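Local coordinates for protein cyclopenase asqI (Emericella nidulans, PDB 5YY3) that catalyses, as a zinc-dependent cyclopenase of aspoquinolone biosynthesis, the ring contraction of 4'-methoxycyclopenine to 4'-methoxyviridicatin with release of methyl isocyanate, at residues S425-R430 / T637-K642; W469-K474 / L489-F494; I495-L500 / M571-F576. One frame throughout, in Å; residues are numbered along the deposited sequence.

In the fold
Coming from the N terminus, past the helical domain, the chain enters the C-terminal Ig-like β-structure on strand 422-431, where 425-430 opens contact 1. Strand 461-475 then pairs back along it, and 469-474 faces 489-494 across the sandwich interior, closing the short loop of contact 2. The same strand, 487-497, continues through 495-497 and then turns; 571-576 pairs with it and closes contact 3. Last, 637-642 returns alongside 571-576, bonded to it, and packs on 425-430, closing contact 1, the longest loop. Contacts 2 and 3 therefore follow in series, both lie within the span of contact 1, and none crosses another. Together they tie the strands into one curled β-sandwich.

Contact 1: residues S425-R430 / T637-K642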
# COMPACT_ATOMS: atom_id res chain seq x y z
N SER A 425 -14.52 -41.75 3.83
CA SER A 425 -15.37 -40.74 4.45
C SER A 425 -14.60 -40.03 5.55
O SER A 425 -13.54 -40.48 5.96
CB SER A 425 -16.65 -41.36 5.02
OG SER A 425 -16.36 -42.08 6.21
N ASN A 426 -15.14 -38.90 6.00
CA ASN A 426 -14.63 -38.24 7.20
C ASN A 426 -13.18 -37.82 7.13
O ASN A 426 -12.41 -38.04 8.06
CB ASN A 426 -14.83 -39.14 8.42
CG ASN A 426 -16.29 -39.20 8.88
OD1 ASN A 426 -16.89 -40.27 8.95
ND2 ASN A 426 -16.85 -38.06 9.19
N LEU A 427 -12.79 -37.19 6.03
CA LEU A 427 -11.43 -36.68 5.92
C LEU A 427 -11.26 -35.48 6.84
O LEU A 427 -12.06 -34.55 6.82
CB LEU A 427 -11.12 -36.29 4.46
CG LEU A 427 -9.75 -35.69 4.18
CD1 LEU A 427 -8.66 -36.68 4.59
CD2 LEU A 427 -9.62 -35.31 2.71
N VAL A 428 -10.21 -35.50 7.65
CA VAL A 428 -9.93 -34.39 8.53
C VAL A 428 -8.44 -33.97 8.45
O VAL A 428 -7.55 -34.82 8.36
CB VAL A 428 -10.31 -34.73 10.00
CG1 VAL A 428 -10.03 -33.57 10.91
CG2 VAL A 428 -11.78 -35.12 10.11
N VAL A 429 -8.17 -32.66 8.47
CA VAL A 429 -6.82 -32.14 8.71
C VAL A 429 -6.84 -31.39 10.06
O VAL A 429 -7.68 -30.51 10.25
CB VAL A 429 -6.34 -31.21 7.56
CG1 VAL A 429 -4.88 -30.80 7.75
CG2 VAL A 429 -6.51 -31.90 6.20
N ARG A 430 -5.96 -31.77 10.99
CA ARG A 430 -5.99 -31.25 12.38
C ARG A 430 -4.63 -30.93 12.91
O ARG A 430 -3.66 -31.53 12.48
CB ARG A 430 -6.53 -32.26 13.40
CG ARG A 430 -7.48 -33.28 12.95
CD ARG A 430 -8.20 -33.87 14.16
NE ARG A 430 -7.60 -35.07 14.72
CZ ARG A 430 -8.26 -35.86 15.55
NH1 ARG A 430 -9.50 -35.52 15.91
NH2 ARG A 430 -7.71 -36.97 16.04
N THR A 637 -12.94 -38.61 -1.32
CA THR A 637 -13.62 -37.76 -0.36
C THR A 637 -12.87 -36.43 -0.24
O THR A 637 -11.70 -36.32 -0.63
CB THR A 637 -13.73 -38.43 1.01
OG1 THR A 637 -14.75 -37.77 1.78
CG2 THR A 637 -12.40 -38.39 1.76
N SER A 638 -13.54 -35.41 0.28
CA SER A 638 -12.93 -34.10 0.39
C SER A 638 -13.55 -33.34 1.52
O SER A 638 -14.67 -33.63 1.95
CB SER A 638 -13.06 -33.31 -0.93
OG SER A 638 -14.40 -32.97 -1.17
N THR A 639 -12.81 -32.35 2.02
CA THR A 639 -13.24 -31.62 3.19
C THR A 639 -12.55 -30.26 3.21
O THR A 639 -11.44 -30.12 2.70
CB THR A 639 -12.92 -32.41 4.48
OG1 THR A 639 -13.59 -31.81 5.60
CG2 THR A 639 -11.43 -32.39 4.76
N THR A 640 -13.22 -29.26 3.76
CA THR A 640 -12.61 -27.93 3.83
C THR A 640 -11.87 -27.79 5.16
O THR A 640 -12.23 -28.41 6.14
CB THR A 640 -13.67 -26.82 3.65
OG1 THR A 640 -14.47 -27.11 2.51
CG2 THR A 640 -13.00 -25.45 3.40
N PHE A 641 -10.80 -27.00 5.17
CA PHE A 641 -10.10 -26.65 6.40
C PHE A 641 -9.52 -25.26 6.21
O PHE A 641 -9.52 -24.73 5.11
CB PHE A 641 -9.00 -27.65 6.75
CG PHE A 641 -7.84 -27.67 5.78
CD1 PHE A 641 -7.96 -28.30 4.55
CD2 PHE A 641 -6.63 -27.07 6.11
CE1 PHE A 641 -6.90 -28.32 3.66
CE2 PHE A 641 -5.57 -27.11 5.22
CZ PHE A 641 -5.70 -27.73 4.00
N LYS A 642 -9.02 -24.68 7.28
CA LYS A 642 -8.47 -23.35 7.18
C LYS A 642 -7.06 -23.32 7.74
O LYS A 642 -6.75 -23.98 8.74
CB LYS A 642 -9.36 -22.34 7.93
CG LYS A 642 -10.72 -22.08 7.25
CD LYS A 642 -11.46 -20.94 7.96
CE LYS A 642 -12.94 -20.91 7.63
NZ LYS A 642 -13.60 -19.67 8.15
O HOH W 1 -14.52 -36.06 4.08
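L427 packs against T637 and T639, and a single water bridges the polar atoms between the two strands. Taking the apolar part first, the leucine lies across both threonine methyls: its CB is 3.7 Å from T637 CG2, and its CG is 3.7 Å from T639 CG2. In T639 the hydroxyl OG1 stands anti to the backbone N (chi1 -168°), which leaves CG2 between N and the carbonyl carbon, directed at the leucine. The fit is close here, with CG2 of T639 3.1 Å from the carbonyl O of L427. Two residues on, V429 CG2 lies over one face of the F641 ring, offset toward its rim and 4.2 Å from CD1; I444 of strand 443-449 touches both side chains.

The polar part centres on the water. It accepts from L427 N at 2.8 Å, donates to S638 O at 3.2 Å, and also bonds T637 OG1 at 2.9 Å. The first strand has a β-bulge here: S425 pairs with Q472 and V428 with N470, one residue more than on strand 461-475, and N426 takes a left-handed backbone conformation. This is consistent with L427 N facing the water rather than strand 461-475. Pointing away from the first strand, S638 bonds I627 O through OG.

The two strands run at 37°, and no ladder of backbone bonds joins them. Strand 422-431 pairs with 461-475, strand 636-644 with 571-580 and 443-449. This is a seam of the curled Ig-like sheet joined largely by apolar contacts and a shared water, which satisfies backbone groups from both strands.

Contact 2: residues W469-K474 / L489-F494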
# COMPACT_ATOMS: atom_id res chain seq x y z
N TRP A 469 -3.31 -35.77 9.34
CA TRP A 469 -4.60 -35.93 8.72
C TRP A 469 -5.09 -37.33 9.05
O TRP A 469 -4.30 -38.24 9.39
CB TRP A 469 -4.55 -35.69 7.22
CG TRP A 469 -3.70 -36.63 6.42
CD1 TRP A 469 -2.33 -36.64 6.33
CD2 TRP A 469 -4.16 -37.70 5.57
NE1 TRP A 469 -1.91 -37.64 5.47
CE2 TRP A 469 -3.01 -38.31 4.99
CE3 TRP A 469 -5.42 -38.20 5.24
CZ2 TRP A 469 -3.09 -39.40 4.12
CZ3 TRP A 469 -5.51 -39.29 4.35
CH2 TRP A 469 -4.35 -39.87 3.81
N ASN A 470 -6.40 -37.50 8.99
CA ASN A 470 -6.95 -38.83 9.10
C ASN A 470 -8.16 -38.94 8.19
O ASN A 470 -8.69 -37.93 7.71
CB ASN A 470 -7.28 -39.17 10.55
CG ASN A 470 -8.20 -38.15 11.20
OD1 ASN A 470 -9.41 -38.15 10.97
ND2 ASN A 470 -7.63 -37.30 12.04
N VAL A 471 -8.55 -40.19 7.91
CA VAL A 471 -9.65 -40.45 7.01
C VAL A 471 -10.23 -41.82 7.38
O VAL A 471 -9.54 -42.68 7.94
CB VAL A 471 -9.20 -40.42 5.53
CG1 VAL A 471 -8.29 -41.58 5.22
CG2 VAL A 471 -10.40 -40.41 4.55
N GLN A 472 -11.50 -42.00 7.08
CA GLN A 472 -12.16 -43.25 7.40
C GLN A 472 -12.21 -44.11 6.15
O GLN A 472 -12.57 -43.65 5.06
CB GLN A 472 -13.55 -42.97 7.95
CG GLN A 472 -14.19 -44.14 8.63
CD GLN A 472 -15.52 -43.74 9.28
OE1 GLN A 472 -15.60 -42.72 9.98
NE2 GLN A 472 -16.56 -44.53 9.03
N VAL A 473 -11.80 -45.37 6.30
CA VAL A 473 -11.76 -46.31 5.18
C VAL A 473 -12.57 -47.57 5.51
O VAL A 473 -12.36 -48.19 6.56
CB VAL A 473 -10.31 -46.70 4.84
CG1 VAL A 473 -10.26 -47.55 3.58
CG2 VAL A 473 -9.42 -45.45 4.73
N LYS A 474 -13.48 -47.94 4.62
CA LYS A 474 -14.24 -49.17 4.82
C LYS A 474 -14.28 -49.98 3.53
O LYS A 474 -14.54 -49.45 2.45
CB LYS A 474 -15.67 -48.87 5.29
CG LYS A 474 -16.47 -50.14 5.63
CD LYS A 474 -17.81 -49.80 6.25
CE LYS A 474 -18.60 -51.05 6.59
NZ LYS A 474 -20.05 -50.77 6.53
N LEU A 489 -4.44 -50.94 -0.33
CA LEU A 489 -4.76 -49.79 -1.18
C LEU A 489 -3.85 -48.62 -0.83
O LEU A 489 -3.13 -48.67 0.16
CB LEU A 489 -6.23 -49.41 -1.04
CG LEU A 489 -6.56 -49.11 0.42
CD1 LEU A 489 -6.76 -47.62 0.66
CD2 LEU A 489 -7.76 -49.93 0.90
N THR A 490 -3.86 -47.60 -1.66
CA THR A 490 -3.03 -46.43 -1.43
C THR A 490 -3.90 -45.18 -1.31
O THR A 490 -4.79 -44.95 -2.15
CB THR A 490 -1.98 -46.24 -2.55
OG1 THR A 490 -1.08 -47.35 -2.57
CG2 THR A 490 -1.17 -44.94 -2.35
N LEU A 491 -3.68 -44.41 -0.25
CA LEU A 491 -4.40 -43.16 -0.01
C LEU A 491 -3.55 -42.01 -0.52
O LEU A 491 -2.38 -41.88 -0.14
CB LEU A 491 -4.71 -42.97 1.47
CG LEU A 491 -5.68 -43.96 2.12
CD1 LEU A 491 -5.84 -43.61 3.57
CD2 LEU A 491 -7.02 -43.93 1.41
N ARG A 492 -4.14 -41.17 -1.38
CA ARG A 492 -3.42 -40.05 -1.95
C ARG A 492 -4.05 -38.73 -1.54
O ARG A 492 -5.20 -38.44 -1.89
CB ARG A 492 -3.39 -40.16 -3.48
CG ARG A 492 -2.87 -41.49 -3.96
CD ARG A 492 -3.07 -41.64 -5.45
NE ARG A 492 -2.52 -42.89 -5.91
CZ ARG A 492 -1.28 -43.04 -6.36
NH1 ARG A 492 -0.48 -41.99 -6.42
NH2 ARG A 492 -0.86 -44.23 -6.74
N LEU A 493 -3.29 -37.92 -0.80
CA LEU A 493 -3.80 -36.67 -0.24
C LEU A 493 -3.24 -35.42 -0.94
O LEU A 493 -2.02 -35.26 -1.07
CB LEU A 493 -3.49 -36.59 1.25
CG LEU A 493 -3.77 -35.25 1.93
CD1 LEU A 493 -5.24 -35.02 2.11
CD2 LEU A 493 -3.03 -35.13 3.25
N PHE A 494 -4.16 -34.56 -1.38
CA PHE A 494 -3.85 -33.28 -1.99
C PHE A 494 -4.62 -32.15 -1.30
O PHE A 494 -5.73 -32.37 -0.77
CB PHE A 494 -4.20 -33.29 -3.48
CG PHE A 494 -3.31 -34.18 -4.33
CD1 PHE A 494 -3.54 -35.55 -4.40
CD2 PHE A 494 -2.30 -33.62 -5.12
CE1 PHE A 494 -2.74 -36.36 -5.20
CE2 PHE A 494 -1.50 -34.43 -5.93
CZ PHE A 494 -1.72 -35.81 -5.97
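W469 NE1 spends its N-H on D511 OD2, while L493 comes over the same indole from one face, with its CD2 3.5 Å from NE1. That methyl makes a CH-π contact: it stands 3.4 Å from the centroid of the five-membered ring and only 4° off the ring normal, so it sits squarely over the pyrrole portion. L493 and W469 slide past each other in opposite directions, with L493 CB 4.0 Å from W469 CZ2. W469 CG sits between its backbone N and carbonyl carbon (chi1 64°), and the hydrogen bond to D511 would help fix the rotation of the ring.

L491 meets the edge of the same indole, its CB near the ring plane and 3.9 Å from CH2 of W469. Its CD1 reaches farther across, to 3.6 Å from V471 CG1, and meets V473 CG2 tip to tip at 4.2 Å. V473 also turns its other methyl, CG1, to L489 CD2 at a loose 4.4 Å. All six touching residues are buried, and no hydrogen bond crosses between the segments.

The strand axes approach to 10.1 Å at closest, at 133°, as expected of two sheet layers facing each other in a sandwich. Strand 469-474 is flanked by strands 422-431 and 523-528, with L427 touching W469. Strand 489-494 belongs to 487-497, which pairs with both 508-517 and 571-580; L491 touches V515 and L493 touches M510. R492, pointing away from 469-474, makes salt bridges to D582 and D598.

Contact 3: residues I495-L500 / M571-F576; sequences IAAEDL and MPFVAF
M571 opens the contact with its terminal methyl: the side chain is fully extended, and CE comes 3.9 Å from A497 CB. P572 follows with its carbonyl O, which takes the N-H of E498 at 3.2 Å and 166°, the donor tilted 30° from the carbonyl plane; this last bond comes just as the first strand turns off. The glutamate side chain crosses the proline at about a right angle, E498 OE1 lying 3.3 Å from P572 CB. Over one face of the F573 ring, toward the rim, sits A497 CA, 4.0 Å from the centroid in a CH-π contact, and A497 N is 3.4 Å from F573 CD2. Helix 210-231, which carries the zinc ligand H218, touches M571, F573 and L500, though the contact lies away from the metal.

V574 forms the hydrogen-bonded pair with A496: its N donates to A496 O at 2.9 Å, and its O receives A496 N at 3.1 Å as well as a CA-H...O contact from I495. A575 and I495 make a non-hydrogen-bonded pair, A575 CB 4.3 Å from I495 CG2.

Three main-chain bonds thus satisfy their polar atoms within a largely apolar surround.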
# COMPACT_ATOMS: atom_id res chain seq x y z
N ILE A 495 -4.06 -30.94 -1.32
CA ILE A 495 -4.80 -29.75 -0.92
C ILE A 495 -4.72 -28.68 -2.00
O ILE A 495 -3.84 -28.71 -2.87
CB ILE A 495 -4.29 -29.14 0.41
CG1 ILE A 495 -2.87 -28.58 0.24
CG2 ILE A 495 -4.42 -30.17 1.56
CD1 ILE A 495 -2.29 -27.95 1.51
N ALA A 496 -5.64 -27.73 -1.94
CA ALA A 496 -5.71 -26.65 -2.90
C ALA A 496 -6.37 -25.46 -2.24
O ALA A 496 -7.33 -25.62 -1.48
CB ALA A 496 -6.47 -27.07 -4.14
N ALA A 497 -5.82 -24.27 -2.47
CA ALA A 497 -6.50 -23.03 -2.11
C ALA A 497 -7.89 -23.08 -2.72
O ALA A 497 -8.04 -23.42 -3.90
CB ALA A 497 -5.71 -21.80 -2.62
N GLU A 498 -8.92 -22.76 -1.94
CA GLU A 498 -10.29 -22.89 -2.41
C GLU A 498 -10.55 -22.18 -3.76
O GLU A 498 -11.34 -22.67 -4.57
CB GLU A 498 -11.26 -22.36 -1.36
CG GLU A 498 -12.73 -22.73 -1.64
CD GLU A 498 -13.68 -22.39 -0.48
OE1 GLU A 498 -13.36 -22.73 0.68
OE2 GLU A 498 -14.75 -21.78 -0.73
N ASP A 499 -9.90 -21.05 -4.00
CA ASP A 499 -10.10 -20.32 -5.26
C ASP A 499 -9.52 -21.05 -6.47
O ASP A 499 -10.05 -20.96 -7.58
CB ASP A 499 -9.47 -18.91 -5.18
CG ASP A 499 -10.22 -18.00 -4.24
OD1 ASP A 499 -11.46 -18.13 -4.16
OD2 ASP A 499 -9.58 -17.15 -3.57
N LEU A 500 -8.42 -21.78 -6.25
CA LEU A 500 -7.74 -22.45 -7.36
C LEU A 500 -8.22 -23.89 -7.57
O LEU A 500 -7.76 -24.58 -8.47
CB LEU A 500 -6.23 -22.46 -7.12
CG LEU A 500 -5.54 -21.14 -6.79
CD1 LEU A 500 -4.05 -21.36 -6.57
CD2 LEU A 500 -5.78 -20.16 -7.91
N MET A 571 -7.28 -18.99 6.18
CA MET A 571 -7.55 -19.08 4.74
C MET A 571 -8.16 -20.42 4.39
O MET A 571 -7.68 -21.47 4.84
CB MET A 571 -6.26 -18.84 3.96
CG MET A 571 -6.41 -18.92 2.45
SD MET A 571 -4.83 -18.55 1.68
CE MET A 571 -5.15 -18.92 -0.05
N PRO A 572 -9.23 -20.41 3.58
CA PRO A 572 -9.90 -21.68 3.27
C PRO A 572 -9.16 -22.51 2.22
O PRO A 572 -8.79 -22.02 1.15
CB PRO A 572 -11.29 -21.24 2.77
CG PRO A 572 -11.13 -19.83 2.36
CD PRO A 572 -10.03 -19.23 3.20
N PHE A 573 -8.94 -23.78 2.54
CA PHE A 573 -8.37 -24.74 1.60
C PHE A 573 -9.28 -25.95 1.49
O PHE A 573 -10.17 -26.15 2.31
CB PHE A 573 -6.98 -25.19 2.05
CG PHE A 573 -5.89 -24.18 1.77
CD1 PHE A 573 -5.86 -22.97 2.46
CD2 PHE A 573 -4.90 -24.45 0.85
CE1 PHE A 573 -4.85 -22.04 2.22
CE2 PHE A 573 -3.89 -23.52 0.60
CZ PHE A 573 -3.88 -22.30 1.30
N VAL A 574 -9.08 -26.76 0.46
CA VAL A 574 -9.82 -28.01 0.36
C VAL A 574 -8.85 -29.18 0.40
O VAL A 574 -7.79 -29.14 -0.24
CB VAL A 574 -10.65 -28.07 -0.94
CG1 VAL A 574 -11.32 -29.43 -1.10
CG2 VAL A 574 -11.69 -26.95 -0.95
N ALA A 575 -9.19 -30.20 1.18
CA ALA A 575 -8.41 -31.44 1.20
C ALA A 575 -9.11 -32.48 0.35
O ALA A 575 -10.33 -32.57 0.36
CB ALA A 575 -8.23 -31.94 2.61
N PHE A 576 -8.32 -33.25 -0.38
CA PHE A 576 -8.81 -34.25 -1.31
C PHE A 576 -8.08 -35.55 -1.03
O PHE A 576 -6.86 -35.56 -0.85
CB PHE A 576 -8.60 -33.78 -2.75
CG PHE A 576 -8.64 -34.88 -3.78
CD1 PHE A 576 -7.49 -35.60 -4.09
CD2 PHE A 576 -9.80 -35.16 -4.47
CE1 PHE A 576 -7.51 -36.59 -5.04
CE2 PHE A 576 -9.83 -36.16 -5.43
CZ PHE A 576 -8.69 -36.87 -5.72